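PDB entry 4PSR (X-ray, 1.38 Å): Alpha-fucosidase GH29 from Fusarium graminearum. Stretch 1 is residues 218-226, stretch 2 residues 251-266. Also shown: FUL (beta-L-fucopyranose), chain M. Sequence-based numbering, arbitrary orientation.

Stretch 1 218-226: VQPDIIWND
Stretch 2, residues 251-266: EFLAYYFNRGEEWGKE

The apolar centre of the contact is Ile-223 set against the ring of Tyr-256. Ile-223 directs its CA-to-CB bond toward the helix, with chi1 m (-62°) and chi2 t (177°); its CD1 lies 3.5 Å from the centroid of the Tyr-256 ring and 7° off the normal, a CH-pi contact over the face, and its CG1 sits 3.5 Å from Tyr-256 CZ. The same Ile-223 CD1 meets Phe-252 CE1 at 3.8 Å, near the plane of that ring and at its edge. One methyl therefore touches two aromatic rings a helical turn apart. Both rings are carried on t rotamers (chi1 165° for Phe-252, -174° for Tyr-256), with chi2 at 70° and 37°.

The backbones run as follows. Strand 222-225 (phi/psi from -135/129 to -118/142) runs nearly antiparallel to helix 251-263, at 163° between N-to-C directions, with axes approaching to 11.2 Å. Ile-223 CA pairs with Tyr-256 CA at 9.0 Å, and Gln-219 CA with Trp-263 CA at 8.2 Å, so moving back along stretch 1 means moving forward along stretch 2. Ile-223 and Asn-225 point their CA-to-CB bonds toward the helix, whereas Ile-222 points away, as strand alternation requires.

Toward the helix C-terminus, Pro-220 (phi/psi -65/144, C-gamma endo) touches two aromatics: its CG is 4.2 Å from Tyr-256 CE1 and its CD 4.2 Å from Trp-263 CH2. Trp-263 (chi1 m, chi2 -25°) offers a face to Gln-219, whose CB stands 3.8 Å from the centroid of the six-membered ring, 8° off the normal. Gln-219 has positive phi (48/58) and chi1 m, chi2 t.

Polar bonds finish the edge. Tyr-256 OH donates to Pro-220 O at 2.8 Å, giving the buried phenol a carbonyl acceptor. Gly-264 is the first residue to leave helical phi/psi (73/33), in a Schellman motif: Gly-264 N bonds Glu-261 O at 3.2 Å, and Lys-265 N bonds Gly-260 O at 3.0 Å. Lys-265 then becomes extended (-125/149), and its side chain (chi1 m, chi2 -145°, chi3 m, chi4 t) reaches back to stretch 1. Its NZ donates to Gln-219 O at 2.7 Å and to Asp-221 OD1 at 2.9 Å, the latter a salt bridge. Asp-221 (phi/psi -77/-30, chi1 m, chi2 -65°) has its CA-to-CB bond directed away, yet its carboxylate comes nearer. One water donates to Asp-221 OD1 at 2.8 Å and to Glu-266 O at 2.9 Å, bridging the final pair, whose CA atoms are 7.3 Å apart.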

ATOM      1  N   VAL A 218     -13.265  17.338  -4.038  1.00 10.59           N
ATOM      2  CA  VAL A 218     -11.857  17.481  -3.657  1.00 10.96           C
ATOM      3  C   VAL A 218     -10.839  17.034  -4.705  1.00 13.73           C
ATOM      4  O   VAL A 218      -9.635  17.199  -4.505  1.00 12.82           O
ATOM      5  CB  VAL A 218     -11.524  16.836  -2.268  1.00 11.93           C
ATOM      6  CG1 VAL A 218     -12.391  17.432  -1.205  1.00 11.60           C
ATOM      7  CG2 VAL A 218     -11.629  15.294  -2.297  1.00 14.10           C
ATOM      8  N   GLN A 219     -11.298  16.526  -5.841  1.00 12.26           N
ATOM      9  CA  GLN A 219     -10.404  16.130  -6.931  1.00  9.62           C
ATOM     10  C   GLN A 219      -9.201  15.260  -6.496  1.00 11.56           C
ATOM     11  O   GLN A 219      -8.030  15.601  -6.748  1.00 12.68           O
ATOM     12  CB  GLN A 219      -9.936  17.346  -7.754  1.00 11.14           C
ATOM     13  CG  GLN A 219     -11.103  18.178  -8.306  1.00 15.59           C
ATOM     14  CD  GLN A 219     -10.658  19.308  -9.241  1.00 20.51           C
ATOM     15  OE1 GLN A 219      -9.461  19.509  -9.480  1.00 28.08           O
ATOM     16  NE2 GLN A 219     -11.633  20.076  -9.749  1.00 22.98           N
ATOM     17  N   PRO A 220      -9.487  14.115  -5.874  1.00 11.21           N
ATOM     18  CA  PRO A 220      -8.390  13.264  -5.380  1.00 10.78           C
ATOM     19  C   PRO A 220      -7.499  12.689  -6.477  1.00 10.70           C
ATOM     20  O   PRO A 220      -7.987  12.339  -7.564  1.00 11.98           O
ATOM     21  CB  PRO A 220      -9.126  12.125  -4.672  1.00 11.99           C
ATOM     22  CG  PRO A 220     -10.451  12.050  -5.387  1.00 11.24           C
ATOM     23  CD  PRO A 220     -10.800  13.451  -5.758  1.00 12.44           C
ATOM     24  N   ASP A 221      -6.211  12.597  -6.176  1.00 10.38           N
ATOM     25  CA  ASP A 221      -5.251  11.931  -7.033  1.00  9.72           C
ATOM     26  C   ASP A 221      -5.342  10.410  -6.934  1.00 11.80           C
ATOM     27  O   ASP A 221      -5.020   9.721  -7.901  1.00 11.65           O
ATOM     28  CB  ASP A 221      -3.862  12.421  -6.673  1.00 11.20           C
ATOM     29  CG  ASP A 221      -3.736  13.909  -6.868  1.00 11.57           C
ATOM     30  OD1 ASP A 221      -3.844  14.354  -8.040  1.00 13.06           O
ATOM     31  OD2 ASP A 221      -3.579  14.647  -5.871  1.00 12.53           O
ATOM     32  N   ILE A 222      -5.745   9.926  -5.770  1.00 11.25           N
ATOM     33  CA  ILE A 222      -5.947   8.505  -5.532  1.00 10.07           C
ATOM     34  C   ILE A 222      -7.247   8.317  -4.790  1.00 10.17           C
ATOM     35  O   ILE A 222      -7.507   9.009  -3.798  1.00 10.66           O
ATOM     36  CB  ILE A 222      -4.831   7.879  -4.644  1.00 10.38           C
ATOM     37  CG1 ILE A 222      -3.419   8.075  -5.243  1.00 10.78           C
ATOM     38  CG2 ILE A 222      -5.118   6.378  -4.401  1.00 11.56           C
ATOM     39  CD1 ILE A 222      -2.289   7.987  -4.194  1.00 12.91           C
ATOM     40  N   ILE A 223      -8.109   7.429  -5.285  1.00  9.18           N
ATOM     41  CA  ILE A 223      -9.270   6.974  -4.505  1.00 11.14           C
ATOM     42  C   ILE A 223      -9.021   5.526  -4.086  1.00  9.71           C
ATOM     43  O   ILE A 223      -8.957   4.611  -4.947  1.00 10.67           O
ATOM     44  CB  ILE A 223     -10.608   7.100  -5.267  1.00 10.67           C
ATOM     45  CG1 ILE A 223     -10.865   8.575  -5.600  1.00 11.24           C
ATOM     46  CG2 ILE A 223     -11.750   6.524  -4.431  1.00 10.97           C
ATOM     47  CD1 ILE A 223     -12.147   8.802  -6.418  1.00 10.80           C
ATOM     48  N   TRP A 224      -8.873   5.320  -2.786  1.00  9.90           N
ATOM     49  CA  TRP A 224      -8.608   4.016  -2.191  1.00  9.69           C
ATOM     50  C   TRP A 224      -9.953   3.428  -1.802  1.00 10.56           C
ATOM     51  O   TRP A 224     -10.785   4.116  -1.202  1.00 10.02           O
ATOM     52  CB  TRP A 224      -7.710   4.267  -0.986  1.00  9.57           C
ATOM     53  CG  TRP A 224      -7.246   3.129  -0.124  1.00  9.83           C
ATOM     54  CD1 TRP A 224      -5.952   2.682  -0.018  1.00  9.61           C
ATOM     55  CD2 TRP A 224      -7.995   2.380   0.838  1.00 10.28           C
ATOM     56  NE1 TRP A 224      -5.857   1.714   0.941  1.00 11.12           N
ATOM     57  CE2 TRP A 224      -7.091   1.492   1.479  1.00 10.72           C
ATOM     58  CE3 TRP A 224      -9.348   2.351   1.213  1.00  9.42           C
ATOM     59  CZ2 TRP A 224      -7.494   0.580   2.462  1.00 11.93           C
ATOM     60  CZ3 TRP A 224      -9.752   1.430   2.195  1.00 11.55           C
ATOM     61  CH2 TRP A 224      -8.820   0.562   2.803  1.00 12.83           C
ATOM     62  N   ASN A 225     -10.178   2.154  -2.168  1.00 11.34           N
ATOM     63  CA  ASN A 225     -11.427   1.439  -1.870  1.00 11.32           C
ATOM     64  C   ASN A 225     -11.200   0.235  -1.000  1.00  9.97           C
ATOM     65  O   ASN A 225     -10.235  -0.513  -1.214  1.00 12.37           O
ATOM     66  CB  ASN A 225     -12.127   0.947  -3.142  1.00  9.73           C
ATOM     67  CG  ASN A 225     -12.634   2.065  -3.989  1.00 10.63           C
ATOM     68  OD1 ASN A 225     -13.808   2.482  -3.838  1.00 12.39           O
ATOM     69  ND2 ASN A 225     -11.805   2.543  -4.918  1.00 11.50           N
ATOM     70  N   ASP A 226     -12.112  -0.017  -0.071  1.00 12.43           N
ATOM     71  CA  ASP A 226     -12.092  -1.229   0.726  1.00 10.35           C
ATOM     72  C   ASP A 226     -12.920  -2.337   0.053  1.00 11.89           C
ATOM     73  O   ASP A 226     -13.481  -2.133  -1.001  1.00 11.43           O
ATOM     74  CB  ASP A 226     -12.600  -0.942   2.154  1.00 10.38           C
ATOM     75  CG  ASP A 226     -11.941  -1.805   3.204  1.00 12.51           C
ATOM     76  OD1 ASP A 226     -11.317  -2.840   2.819  1.00 14.30           O
ATOM     77  OD2 ASP A 226     -12.040  -1.482   4.390  1.00 12.73           O
ATOM     78  N   GLU A 251     -19.656   2.442 -13.591  1.00 12.63           N
ATOM     79  CA  GLU A 251     -19.981   3.860 -13.726  1.00 14.41           C
ATOM     80  C   GLU A 251     -19.000   4.719 -12.893  1.00 11.54           C
ATOM     81  O   GLU A 251     -18.592   5.790 -13.324  1.00 12.00           O
ATOM     82  CB  GLU A 251     -21.438   4.094 -13.313  1.00 13.56           C
ATOM     83  CG  GLU A 251     -22.423   3.613 -14.396  1.00 16.56           C
ATOM     84  CD  GLU A 251     -23.862   3.521 -13.944  1.00 24.67           C
ATOM     85  OE1 GLU A 251     -24.164   3.810 -12.780  1.00 21.13           O
ATOM     86  OE2 GLU A 251     -24.709   3.139 -14.786  1.00 32.50           O
ATOM     87  N   PHE A 252     -18.642   4.229 -11.701  1.00 12.22           N
ATOM     88  CA  PHE A 252     -17.597   4.889 -10.907  1.00 11.13           C
ATOM     89  C   PHE A 252     -16.266   4.982 -11.660  1.00 11.38           C
ATOM     90  O   PHE A 252     -15.665   6.078 -11.752  1.00 11.57           O
ATOM     91  CB  PHE A 252     -17.355   4.179  -9.572  1.00 12.62           C
ATOM     92  CG  PHE A 252     -16.068   4.612  -8.928  1.00 10.83           C
ATOM     93  CD1 PHE A 252     -15.919   5.894  -8.395  1.00 11.25           C
ATOM     94  CD2 PHE A 252     -14.970   3.759  -8.922  1.00 12.18           C
ATOM     95  CE1 PHE A 252     -14.701   6.303  -7.845  1.00 11.42           C
ATOM     96  CE2 PHE A 252     -13.752   4.153  -8.372  1.00 11.21           C
ATOM     97  CZ  PHE A 252     -13.616   5.425  -7.839  1.00 11.40           C
ATOM     98  N   LEU A 253     -15.781   3.855 -12.197  1.00 11.65           N
ATOM     99  CA  LEU A 253     -14.502   3.838 -12.889  1.00 12.06           C
ATOM    100  C   LEU A 253     -14.515   4.816 -14.063  1.00 12.57           C
ATOM    101  O   LEU A 253     -13.595   5.626 -14.234  1.00 12.59           O
ATOM    102  CB  LEU A 253     -14.165   2.396 -13.341  1.00 13.35           C
ATOM    103  CG  LEU A 253     -13.917   1.398 -12.215  1.00 10.28           C
ATOM    104  CD1 LEU A 253     -13.831  -0.031 -12.755  1.00 13.80           C
ATOM    105  CD2 LEU A 253     -12.615   1.759 -11.458  1.00 11.47           C
ATOM    106  N   ALA A 254     -15.548   4.728 -14.903  1.00 12.59           N
ATOM    107  CA  ALA A 254     -15.622   5.647 -16.039  1.00 11.53           C
ATOM    108  C   ALA A 254     -15.704   7.118 -15.605  1.00 11.52           C
ATOM    109  O   ALA A 254     -15.025   7.971 -16.173  1.00 13.15           O
ATOM    110  CB  ALA A 254     -16.801   5.290 -16.971  1.00 12.33           C
ATOM    111  N   TYR A 255     -16.512   7.399 -14.574  1.00 11.15           N
ATOM    112  CA  TYR A 255     -16.656   8.777 -14.106  1.00 10.25           C
ATOM    113  C   TYR A 255     -15.342   9.358 -13.596  1.00 12.09           C
ATOM    114  O   TYR A 255     -14.923  10.436 -14.003  1.00 12.83           O
ATOM    115  CB  TYR A 255     -17.746   8.879 -13.053  1.00 11.49           C
ATOM    116  CG  TYR A 255     -18.174  10.287 -12.727  1.00 13.13           C
ATOM    117  CD1 TYR A 255     -19.275  10.854 -13.349  1.00 15.94           C
ATOM    118  CD2 TYR A 255     -17.495  11.055 -11.793  1.00 12.98           C
ATOM    119  CE1 TYR A 255     -19.690  12.132 -13.059  1.00 18.08           C
ATOM    120  CE2 TYR A 255     -17.914  12.336 -11.481  1.00 16.49           C
ATOM    121  CZ  TYR A 255     -19.020  12.865 -12.136  1.00 17.92           C
ATOM    122  OH  TYR A 255     -19.466  14.141 -11.851  1.00 19.55           O
ATOM    123  N   TYR A 256     -14.664   8.598 -12.744  1.00 12.41           N
ATOM    124  CA  TYR A 256     -13.408   9.054 -12.182  1.00 11.39           C
ATOM    125  C   TYR A 256     -12.328   9.176 -13.258  1.00 12.42           C
ATOM    126  O   TYR A 256     -11.611  10.186 -13.297  1.00 11.09           O
ATOM    127  CB  TYR A 256     -12.976   8.093 -11.084  1.00 11.23           C
ATOM    128  CG  TYR A 256     -11.735   8.529 -10.306  1.00 11.91           C
ATOM    129  CD1 TYR A 256     -11.491   9.872 -10.005  1.00 11.85           C
ATOM    130  CD2 TYR A 256     -10.816   7.590  -9.838  1.00 10.43           C
ATOM    131  CE1 TYR A 256     -10.384  10.257  -9.238  1.00 11.73           C
ATOM    132  CE2 TYR A 256      -9.705   7.969  -9.086  1.00 11.27           C
ATOM    133  CZ  TYR A 256      -9.500   9.298  -8.794  1.00  9.91           C
ATOM    134  OH  TYR A 256      -8.388   9.636  -8.034  1.00 11.62           O
ATOM    135  N   PHE A 257     -12.190   8.175 -14.134  1.00 12.14           N
ATOM    136  CA  PHE A 257     -11.156   8.233 -15.160  1.00 11.76           C
ATOM    137  C   PHE A 257     -11.440   9.371 -16.158  1.00 13.91           C
ATOM    138  O   PHE A 257     -10.520  10.035 -16.637  1.00 13.82           O
ATOM    139  CB  PHE A 257     -11.012   6.874 -15.878  1.00 13.35           C
ATOM    140  CG  PHE A 257     -10.593   5.738 -14.986  1.00 13.83           C
ATOM    141  CD1 PHE A 257     -10.012   5.957 -13.741  1.00 14.17           C
ATOM    142  CD2 PHE A 257     -10.772   4.428 -15.406  1.00 13.57           C
ATOM    143  CE1 PHE A 257      -9.642   4.886 -12.946  1.00 12.94           C
ATOM    144  CE2 PHE A 257     -10.425   3.351 -14.600  1.00 12.79           C
ATOM    145  CZ  PHE A 257      -9.821   3.580 -13.378  1.00 12.41           C
ATOM    146  N   ASN A 258     -12.713   9.651 -16.429  1.00 12.91           N
ATOM    147  CA  ASN A 258     -13.049  10.804 -17.274  1.00 13.34           C
ATOM    148  C   ASN A 258     -12.735  12.129 -16.584  1.00 13.26           C
ATOM    149  O   ASN A 258     -12.239  13.053 -17.217  1.00 15.38           O
ATOM    150  CB  ASN A 258     -14.520  10.777 -17.691  1.00 14.55           C
ATOM    151  CG  ASN A 258     -14.785   9.782 -18.792  1.00 15.70           C
ATOM    152  OD1 ASN A 258     -13.917   9.529 -19.625  1.00 17.27           O
ATOM    153  ND2 ASN A 258     -15.991   9.227 -18.818  1.00 16.97           N
ATOM    154  N   ARG A 259     -13.034  12.229 -15.295  1.00 12.54           N
ATOM    155  CA  ARG A 259     -12.699  13.450 -14.577  1.00 14.02           C
ATOM    156  C   ARG A 259     -11.188  13.660 -14.566  1.00 14.59           C
ATOM    157  O   ARG A 259     -10.722  14.780 -14.708  1.00 13.84           O
ATOM    158  CB  ARG A 259     -13.244  13.438 -13.151  1.00 12.95           C
ATOM    159  CG  ARG A 259     -14.749  13.614 -13.041  1.00 18.85           C
ATOM    160  CD  ARG A 259     -15.245  14.845 -13.756  1.00 21.94           C
ATOM    161  NE  ARG A 259     -16.541  15.277 -13.232  1.00 25.86           N
ATOM    162  CZ  ARG A 259     -17.412  16.036 -13.892  1.00 43.25           C
ATOM    163  NH1 ARG A 259     -17.141  16.464 -15.121  1.00 34.32           N
ATOM    164  NH2 ARG A 259     -18.563  16.366 -13.316  1.00 43.44           N
ATOM    165  N   GLY A 260     -10.402  12.589 -14.413  1.00 13.93           N
ATOM    166  CA  GLY A 260      -8.956  12.727 -14.438  1.00 14.59           C
ATOM    167  C   GLY A 260      -8.477  13.371 -15.717  1.00 14.80           C
ATOM    168  O   GLY A 260      -7.625  14.265 -15.704  1.00 16.48           O
ATOM    169  N   GLU A 261      -9.020  12.901 -16.834  1.00 15.26           N
ATOM    170  CA  GLU A 261      -8.700  13.473 -18.137  1.00 18.58           C
ATOM    171  C   GLU A 261      -9.083  14.947 -18.173  1.00 17.94           C
ATOM    172  O   GLU A 261      -8.322  15.776 -18.648  1.00 19.33           O
ATOM    173  CB  GLU A 261      -9.444  12.715 -19.228  1.00 16.57           C
ATOM    174  CG  GLU A 261      -8.978  11.282 -19.423  1.00 25.50           C
ATOM    175  CD  GLU A 261      -8.029  11.115 -20.593  1.00 39.71           C
ATOM    176  OE1 GLU A 261      -7.560  12.135 -21.143  1.00 46.13           O
ATOM    177  OE2 GLU A 261      -7.758   9.952 -20.966  1.00 44.64           O
ATOM    178  N   GLU A 262     -10.264  15.277 -17.666  1.00 15.59           N
ATOM    179  CA  GLU A 262     -10.743  16.655 -17.661  1.00 17.64           C
ATOM    180  C   GLU A 262      -9.838  17.564 -16.831  1.00 18.23           C
ATOM    181  O   GLU A 262      -9.561  18.705 -17.196  1.00 19.79           O
ATOM    182  CB  GLU A 262     -12.161  16.693 -17.112  1.00 20.04           C
ATOM    183  CG  GLU A 262     -12.775  18.059 -17.030  1.00 22.13           C
ATOM    184  CD  GLU A 262     -14.169  18.036 -16.434  1.00 28.39           C
ATOM    185  OE1 GLU A 262     -14.757  16.934 -16.297  1.00 24.40           O
ATOM    186  OE2 GLU A 262     -14.674  19.128 -16.098  1.00 35.15           O
ATOM    187  N   TRP A 263      -9.379  17.037 -15.700  1.00 15.18           N
ATOM    188  CA  TRP A 263      -8.545  17.802 -14.783  1.00 15.93           C
ATOM    189  C   TRP A 263      -7.091  17.912 -15.273  1.00 16.74           C
ATOM    190  O   TRP A 263      -6.316  18.681 -14.720  1.00 18.75           O
ATOM    191  CB  TRP A 263      -8.525  17.127 -13.406  1.00 14.04           C
ATOM    192  CG  TRP A 263      -9.835  16.949 -12.732  1.00 16.07           C
ATOM    193  CD1 TRP A 263     -10.984  17.670 -12.911  1.00 16.06           C
ATOM    194  CD2 TRP A 263     -10.115  15.981 -11.727  1.00 14.49           C
ATOM    195  NE1 TRP A 263     -11.975  17.184 -12.066  1.00 17.32           N
ATOM    196  CE2 TRP A 263     -11.458  16.146 -11.335  1.00 15.71           C
ATOM    197  CE3 TRP A 263      -9.358  14.975 -11.130  1.00 15.22           C
ATOM    198  CZ2 TRP A 263     -12.049  15.335 -10.364  1.00 15.52           C
ATOM    199  CZ3 TRP A 263      -9.958  14.176 -10.162  1.00 16.33           C
ATOM    200  CH2 TRP A 263     -11.276  14.365  -9.803  1.00 16.62           C
ATOM    201  N   GLY A 264      -6.708  17.108 -16.261  1.00 14.74           N
ATOM    202  CA  GLY A 264      -5.326  17.039 -16.712  1.00 16.34           C
ATOM    203  C   GLY A 264      -4.393  16.327 -15.749  1.00 15.76           C
ATOM    204  O   GLY A 264      -3.226  16.685 -15.639  1.00 18.04           O
ATOM    205  N   LYS A 265      -4.935  15.330 -15.061  1.00 15.77           N
ATOM    206  CA  LYS A 265      -4.234  14.601 -14.005  1.00 16.56           C
ATOM    207  C   LYS A 265      -4.265  13.120 -14.313  1.00 15.04           C
ATOM    208  O   LYS A 265      -5.225  12.624 -14.890  1.00 18.67           O
ATOM    209  CB  LYS A 265      -4.946  14.765 -12.653  1.00 22.43           C
ATOM    210  CG  LYS A 265      -5.041  16.169 -12.166  1.00 24.56           C
ATOM    211  CD  LYS A 265      -4.931  16.249 -10.663  1.00 36.77           C
ATOM    212  CE  LYS A 265      -6.169  15.743  -9.951  1.00 26.39           C
ATOM    213  NZ  LYS A 265      -6.066  16.088  -8.511  1.00 21.01           N
ATOM    214  N   GLU A 266      -3.233  12.414 -13.892  1.00 12.74           N
ATOM    215  CA  GLU A 266      -3.185  10.961 -13.933  1.00 12.03           C
ATOM    216  C   GLU A 266      -3.637  10.446 -12.580  1.00 12.49           C
ATOM    217  O   GLU A 266      -2.922  10.580 -11.592  1.00 15.25           O
ATOM    218  CB  GLU A 266      -1.777  10.471 -14.223  1.00 15.69           C
ATOM    219  CG  GLU A 266      -1.244  10.879 -15.576  1.00 16.34           C
ATOM    220  CD  GLU A 266       0.221  10.596 -15.662  1.00 17.62           C
ATOM    221  OE1 GLU A 266       0.630   9.694 -16.419  1.00 21.03           O
ATOM    222  OE2 GLU A 266       0.976  11.261 -14.919  1.00 19.33           O
TER
HETATM  223  C1  FUL M 622     -10.139  -3.293   6.380  1.00 13.49           C
HETATM  224  C2  FUL M 622     -11.187  -2.563   7.196  1.00 16.14           C
HETATM  225  O2  FUL M 622     -12.270  -3.422   7.587  1.00 13.61           O
HETATM  226  C3  FUL M 622     -10.470  -2.027   8.407  1.00 13.34           C
HETATM  227  O3  FUL M 622     -11.408  -1.399   9.253  1.00 12.57           O
HETATM  228  C4  FUL M 622      -9.423  -1.058   7.919  1.00 13.81           C
HETATM  229  O4  FUL M 622     -10.061   0.049   7.290  1.00 13.00           O
HETATM  230  C5  FUL M 622      -8.488  -1.772   6.952  1.00 14.89           C
HETATM  231  C6  FUL M 622      -7.448  -0.852   6.349  1.00 15.82           C
HETATM  232  O5  FUL M 622      -9.187  -2.388   5.873  1.00 13.26           O
HETATM  233  O1  FUL M 622     -10.771  -3.889   5.276  1.00 15.10           O
HETATM  234  O   HOH W   1      -2.526  13.057 -10.084  1.00 16.72           O